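Local coordinates for YghZ aldo-keto reductase (Escherichia coli, PDB 3N6Q), which is an aldo-keto reductase, an oxidoreductase with a TIM-barrel fold that probably reduces carbonyl compounds with a nicotinamide cofactor, at the interface of chains A and B. Residues are numbered along the deposited sequence; one frame, centred on the assembly and turned at random. Chains: chain A/B, YghZ aldo-keto reductase.

Contact 1: the interface of chains A and B. Residues chain A 23, 89-90, 92-93, 133, 163; chain B 107, 114.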
loop_
_atom_site.group_PDB
_atom_site.type_symbol
_atom_site.label_atom_id
_atom_site.label_comp_id
_atom_site.label_asym_id
_atom_site.label_seq_id
_atom_site.Cartn_x
_atom_site.Cartn_y
_atom_site.Cartn_z
ATOM N N LEU A 23 -2.458 -13.969 19.283
ATOM C CA LEU A 23 -3.818 -13.405 19.633
ATOM C C LEU A 23 -4.551 -14.346 20.606
ATOM O O LEU A 23 -4.776 -15.529 20.283
ATOM C CB LEU A 23 -4.636 -13.182 18.379
ATOM C CG LEU A 23 -5.986 -12.415 18.625
ATOM C CD1 LEU A 23 -5.594 -10.923 18.857
ATOM C CD2 LEU A 23 -6.820 -12.546 17.324
ATOM N N ARG A 89 -12.877 -0.097 22.072
ATOM C CA ARG A 89 -12.756 -0.851 20.808
ATOM C C ARG A 89 -11.446 -1.643 20.762
ATOM O O ARG A 89 -11.402 -2.773 20.221
ATOM C CB ARG A 89 -12.972 0.024 19.560
ATOM C CG ARG A 89 -13.090 -0.766 18.236
ATOM C CD ARG A 89 -11.659 -0.930 17.546
ATOM N NE ARG A 89 -11.729 -1.719 16.297
ATOM C CZ ARG A 89 -11.730 -3.061 16.281
ATOM N NH1 ARG A 89 -11.673 -3.750 17.431
ATOM N NH2 ARG A 89 -11.750 -3.712 15.127
ATOM N N ASP A 90 -10.377 -1.097 21.340
ATOM C CA ASP A 90 -9.085 -1.790 21.220
ATOM C C ASP A 90 -8.951 -2.941 22.229
ATOM O O ASP A 90 -7.902 -3.654 22.258
ATOM C CB ASP A 90 -7.915 -0.798 21.384
ATOM C CG ASP A 90 -7.864 0.215 20.236
ATOM O OD1 ASP A 90 -8.495 -0.036 19.155
ATOM O OD2 ASP A 90 -7.204 1.271 20.409
ATOM N N LEU A 92 -11.515 -5.165 22.059
ATOM C CA LEU A 92 -12.399 -6.141 21.420
ATOM C C LEU A 92 -11.756 -6.766 20.170
ATOM O O LEU A 92 -11.048 -6.089 19.410
ATOM C CB LEU A 92 -13.710 -5.459 20.968
ATOM C CG LEU A 92 -14.468 -4.712 22.054
ATOM C CD1 LEU A 92 -15.729 -4.064 21.391
ATOM C CD2 LEU A 92 -14.850 -5.733 23.175
ATOM N N ILE A 93 -12.202 -7.982 19.838
ATOM C CA ILE A 93 -11.890 -8.593 18.571
ATOM C C ILE A 93 -13.200 -8.755 17.862
ATOM O O ILE A 93 -14.088 -9.547 18.310
ATOM C CB ILE A 93 -11.322 -10.016 18.799
ATOM C CG1 ILE A 93 -10.013 -9.938 19.654
ATOM C CG2 ILE A 93 -11.024 -10.718 17.452
ATOM C CD1 ILE A 93 -8.836 -9.010 19.108
ATOM N N ASP A 133 -11.036 -7.034 13.174
ATOM C CA ASP A 133 -9.870 -7.768 13.602
ATOM C C ASP A 133 -9.722 -9.036 12.830
ATOM O O ASP A 133 -8.568 -9.468 12.612
ATOM C CB ASP A 133 -9.999 -8.077 15.098
ATOM C CG ASP A 133 -10.122 -6.814 15.900
ATOM O OD1 ASP A 133 -9.054 -6.295 16.276
ATOM O OD2 ASP A 133 -11.253 -6.308 16.135
ATOM N N LEU A 163 -7.133 -7.056 10.394
ATOM C CA LEU A 163 -5.800 -7.347 11.012
ATOM C C LEU A 163 -5.387 -8.771 10.673
ATOM O O LEU A 163 -4.176 -9.062 10.483
ATOM C CB LEU A 163 -5.849 -7.194 12.528
ATOM C CG LEU A 163 -6.059 -5.762 13.057
ATOM C CD1 LEU A 163 -5.999 -5.700 14.580
ATOM C CD2 LEU A 163 -5.049 -4.757 12.413
ATOM N N TYR B 107 -5.243 -7.761 24.853
ATOM C CA TYR B 107 -4.671 -7.080 23.671
ATOM C C TYR B 107 -3.846 -5.865 24.087
ATOM O O TYR B 107 -3.483 -5.110 23.247
ATOM C CB TYR B 107 -5.744 -6.733 22.607
ATOM C CG TYR B 107 -6.701 -7.879 22.457
ATOM C CD1 TYR B 107 -6.240 -9.189 22.150
ATOM C CD2 TYR B 107 -8.035 -7.727 22.817
ATOM C CE1 TYR B 107 -7.102 -10.285 22.258
ATOM C CE2 TYR B 107 -8.912 -8.839 22.926
ATOM C CZ TYR B 107 -8.433 -10.103 22.582
ATOM O OH TYR B 107 -9.276 -11.205 22.713
ATOM N N LYS B 114 -2.358 -7.358 16.705
ATOM C CA LYS B 114 -3.466 -6.580 17.303
ATOM C C LYS B 114 -2.944 -5.457 18.228
ATOM O O LYS B 114 -3.223 -4.251 18.035
ATOM C CB LYS B 114 -4.391 -7.538 18.101
ATOM C CG LYS B 114 -5.417 -6.812 19.000
ATOM C CD LYS B 114 -6.449 -5.976 18.189
ATOM C CE LYS B 114 -7.523 -5.391 19.236
ATOM N NZ LYS B 114 -8.720 -4.750 18.539
HETATM O O HOH W 1 -8.240 -2.222 17.733
#
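B:Lys114, near the start of helix 113-127, reaches out of its own subunit into chain A and ends among A:Leu92, A:Asp133 and A:Arg89. Its CB lies 3.7 Å from CD1 of A:Leu23. The chain leaves with CG anti to the backbone N (chi1 168°), bends once at chi2, and from there runs extended to the amine. Along the way CG passes A:Leu23 CD1 and A:Ile93 CD1. CD comes within 3.6 Å of A:Leu163 CD1, and CE passes the backbone carbonyl of A:Asp90. Leucine and isoleucine methyls thus flank the methylenes on the way to a polar end.

There NZ is held from several directions. B:Lys114 NZ donates to the backbone O of A:Leu92 at 2.8 Å, with a C=O...N angle of 157° and NZ somewhat tilted from the carbonyl plane. B:Lys114 NZ also forms a salt bridge with carboxylate OD1 of A:Asp133 at 2.8 Å, on the syn side but 24° out of plane. Water 1, 2.7 Å from B:Lys114 NZ, relays the amine to A:Asp90 OD1.

The aspartate is itself set by A:Arg89, whose NH1 and NH2 both grip OD2, end-on and in the guanidinium plane. Each carboxylate oxygen therefore has its own cation: arginine of the same chain on one, lysine of the partner on the other. With the two cations so close, the carboxylates of A:Asp133 and A:Asp90 would be expected to offset their repulsion.

Beside the lysine, A:Ile93 sets CD1 over the centre of the B:Tyr107 ring, 3.7 Å from its centroid, while A:Leu23 CD1 also touches CE1 of that ring. The site is a lysine-in-socket contact between two copies of the reductase, where an intersubunit ion pair and its apolar flank probably fix the register of chain B on chain A within the tetrameric assembly of the crystal.

Contact 2: the interface of chains A and B. Residues chain A 10, 15, 24-26, 58, 91, 93; chain B 105-107.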
loop_
_atom_site.group_PDB
_atom_site.type_symbol
_atom_site.label_atom_id
_atom_site.label_comp_id
_atom_site.label_asym_id
_atom_site.label_seq_id
_atom_site.Cartn_x
_atom_site.Cartn_y
_atom_site.Cartn_z
ATOM N N TYR A 10 -11.593 -9.083 33.520
ATOM C CA TYR A 10 -10.556 -9.990 33.005
ATOM C C TYR A 10 -10.107 -11.010 34.030
ATOM O O TYR A 10 -9.134 -11.757 33.778
ATOM C CB TYR A 10 -9.313 -9.227 32.487
ATOM C CG TYR A 10 -9.694 -8.322 31.331
ATOM C CD1 TYR A 10 -10.311 -8.851 30.205
ATOM C CD2 TYR A 10 -9.552 -6.939 31.419
ATOM C CE1 TYR A 10 -10.751 -8.045 29.180
ATOM C CE2 TYR A 10 -9.947 -6.100 30.341
ATOM C CZ TYR A 10 -10.556 -6.665 29.241
ATOM O OH TYR A 10 -10.975 -5.846 28.191
ATOM N N TYR A 15 -8.503 -17.302 28.738
ATOM C CA TYR A 15 -8.123 -16.928 27.374
ATOM C C TYR A 15 -7.186 -17.977 26.740
ATOM O O TYR A 15 -6.334 -18.530 27.449
ATOM C CB TYR A 15 -7.425 -15.577 27.395
ATOM C CG TYR A 15 -8.382 -14.504 27.867
ATOM C CD1 TYR A 15 -9.236 -13.868 26.966
ATOM C CD2 TYR A 15 -8.476 -14.196 29.231
ATOM C CE1 TYR A 15 -10.235 -12.927 27.437
ATOM C CE2 TYR A 15 -9.424 -13.253 29.702
ATOM C CZ TYR A 15 -10.270 -12.637 28.801
ATOM O OH TYR A 15 -11.274 -11.834 29.311
ATOM N N ARG A 24 -4.947 -13.821 21.761
ATOM C CA ARG A 24 -5.673 -14.601 22.752
ATOM C C ARG A 24 -7.174 -14.371 22.644
ATOM O O ARG A 24 -7.610 -13.238 22.760
ATOM C CB ARG A 24 -5.208 -14.281 24.161
ATOM C CG ARG A 24 -3.698 -14.497 24.316
ATOM C CD ARG A 24 -3.156 -13.729 25.528
ATOM N NE ARG A 24 -3.476 -14.476 26.719
ATOM C CZ ARG A 24 -3.459 -13.945 27.945
ATOM N NH1 ARG A 24 -3.048 -12.676 28.089
ATOM N NH2 ARG A 24 -3.783 -14.705 29.009
ATOM N N LEU A 25 -7.952 -15.433 22.429
ATOM C CA LEU A 25 -9.437 -15.311 22.383
ATOM C C LEU A 25 -9.994 -15.794 23.708
ATOM O O LEU A 25 -9.421 -16.688 24.344
ATOM C CB LEU A 25 -10.006 -16.143 21.245
ATOM C CG LEU A 25 -9.569 -15.627 19.865
ATOM C CD1 LEU A 25 -10.120 -16.564 18.781
ATOM C CD2 LEU A 25 -10.032 -14.162 19.653
ATOM N N PRO A 26 -11.122 -15.206 24.148
ATOM C CA PRO A 26 -11.837 -15.776 25.284
ATOM C C PRO A 26 -12.283 -17.202 24.927
ATOM O O PRO A 26 -12.552 -17.486 23.748
ATOM C CB PRO A 26 -13.078 -14.837 25.407
ATOM C CG PRO A 26 -13.297 -14.405 23.996
ATOM C CD PRO A 26 -11.879 -14.132 23.498
ATOM N N THR A 58 -14.391 -10.960 24.930
ATOM C CA THR A 58 -13.829 -9.827 24.196
ATOM C C THR A 58 -14.013 -10.049 22.709
ATOM O O THR A 58 -13.604 -9.196 21.877
ATOM C CB THR A 58 -12.272 -9.727 24.495
ATOM O OG1 THR A 58 -11.703 -11.020 24.223
ATOM C CG2 THR A 58 -12.015 -9.297 25.942
ATOM N N GLU A 91 -10.008 -3.148 23.028
ATOM C CA GLU A 91 -10.125 -4.324 23.926
ATOM C C GLU A 91 -10.985 -5.420 23.254
ATOM O O GLU A 91 -11.157 -6.470 23.814
ATOM C CB GLU A 91 -10.715 -3.889 25.258
ATOM C CG GLU A 91 -9.596 -3.275 26.191
ATOM C CD GLU A 91 -10.175 -2.568 27.387
ATOM O OE1 GLU A 91 -10.654 -3.300 28.266
ATOM O OE2 GLU A 91 -10.031 -1.315 27.492
ATOM N N ILE A 93 -12.202 -7.982 19.838
ATOM C CA ILE A 93 -11.890 -8.593 18.571
ATOM C C ILE A 93 -13.200 -8.755 17.862
ATOM O O ILE A 93 -14.088 -9.547 18.310
ATOM C CB ILE A 93 -11.322 -10.016 18.799
ATOM C CG1 ILE A 93 -10.013 -9.938 19.654
ATOM C CG2 ILE A 93 -11.024 -10.718 17.452
ATOM C CD1 ILE A 93 -8.836 -9.010 19.108
ATOM N N GLY B 105 -6.506 -6.062 29.720
ATOM C CA GLY B 105 -7.015 -7.165 28.897
ATOM C C GLY B 105 -5.958 -7.818 28.021
ATOM O O GLY B 105 -4.814 -7.353 27.963
ATOM N N PRO B 106 -6.357 -8.840 27.256
ATOM C CA PRO B 106 -5.377 -9.634 26.509
ATOM C C PRO B 106 -4.738 -8.942 25.277
ATOM O O PRO B 106 -3.756 -9.513 24.713
ATOM C CB PRO B 106 -6.160 -10.889 26.128
ATOM C CG PRO B 106 -7.668 -10.349 25.998
ATOM C CD PRO B 106 -7.695 -9.467 27.286
ATOM N N TYR B 107 -5.243 -7.761 24.853
ATOM C CA TYR B 107 -4.671 -7.080 23.671
ATOM C C TYR B 107 -3.846 -5.865 24.087
ATOM O O TYR B 107 -3.483 -5.110 23.247
ATOM C CB TYR B 107 -5.744 -6.733 22.607
ATOM C CG TYR B 107 -6.701 -7.879 22.457
ATOM C CD1 TYR B 107 -6.240 -9.189 22.150
ATOM C CD2 TYR B 107 -8.035 -7.727 22.817
ATOM C CE1 TYR B 107 -7.102 -10.285 22.258
ATOM C CE2 TYR B 107 -8.912 -8.839 22.926
ATOM C CZ TYR B 107 -8.433 -10.103 22.582
ATOM O OH TYR B 107 -9.276 -11.205 22.713
HETATM O O HOH W 2 -3.634 -11.376 22.713
HETATM O O HOH W 3 -2.008 -10.572 26.436
#
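B:Tyr107 inserts its phenol into chain A, and the hydroxyl at its tip is gripped by two oxygens. OH donates to the backbone O of A:Arg24 at 2.6 Å, nearly along the C=O axis (161°). The second partner is A:Thr58 OG1, 2.9 Å from B:Tyr107 OH; the coordinates do not say which of the two hydroxyls donates. The threonine holds OG1 between its backbone N and carbonyl carbon (chi1 53°), the crowded position, and its CB also touches ring atom CE2.

The ring is sandwiched: the CG of its own neighbour B:Pro106 lies over one face toward the rim, opposite the A:Ile93 methyl, and the backbone carbonyl of A:Glu91 lies against CD2 and CE2. A phenylalanine in its place would probably leave the A:Arg24 carbonyl and the A:Thr58 hydroxyl without their shared partner across the interface, even if the ring kept its packing.

Before the tyrosine, B:Pro106 fits between aromatic and aliphatic groups of chain A. Its CG meets A:Tyr15 CE1, its CD approaches A:Tyr10 CE1, and its CB rests near A:Arg24 CB. B:Gly105 sets its CA over the centre of the A:Tyr10 ring, 3.4 Å from the centroid, an approach helped by its lack of a side chain.

The second shell steadies these surfaces. A:Tyr10 OH donates to A:Glu91 OE1 at 2.6 Å through the anti lone pair of the carboxylate, which ties down the far end of the ring that receives the glycine. The A:Arg24 chain bends at chi3 (79°) and runs on alongside B:Pro106, with NH1 near its CB. Two waters complete the joint: water 2 links A:Arg24 N to the carbonyl of B:Pro106, and water 3, in the guanidinium plane, stands 2.9 Å from A:Arg24 NH1 and 2.7 Å from B:Pro106 O.

Contact 1 and contact 2 are neighbouring patches of one interface, the centres of their C-alpha atoms about 8 Å apart. They share A:Ile93, at the start of strand 93-98, and B:Tyr107; the 3-10 helix 89-91 of chain A also contributes to both. Chain B supplies a loop for contact 2 and the beginning of helix 113-127 for contact 1, so one stretch of chain B brings both a lysine ion pair and a proline-tyrosine loop to the same face of chain A. Because the interface is not an exact two-fold, the two copies offer different surfaces here, which may suit the four-copy deposited assembly.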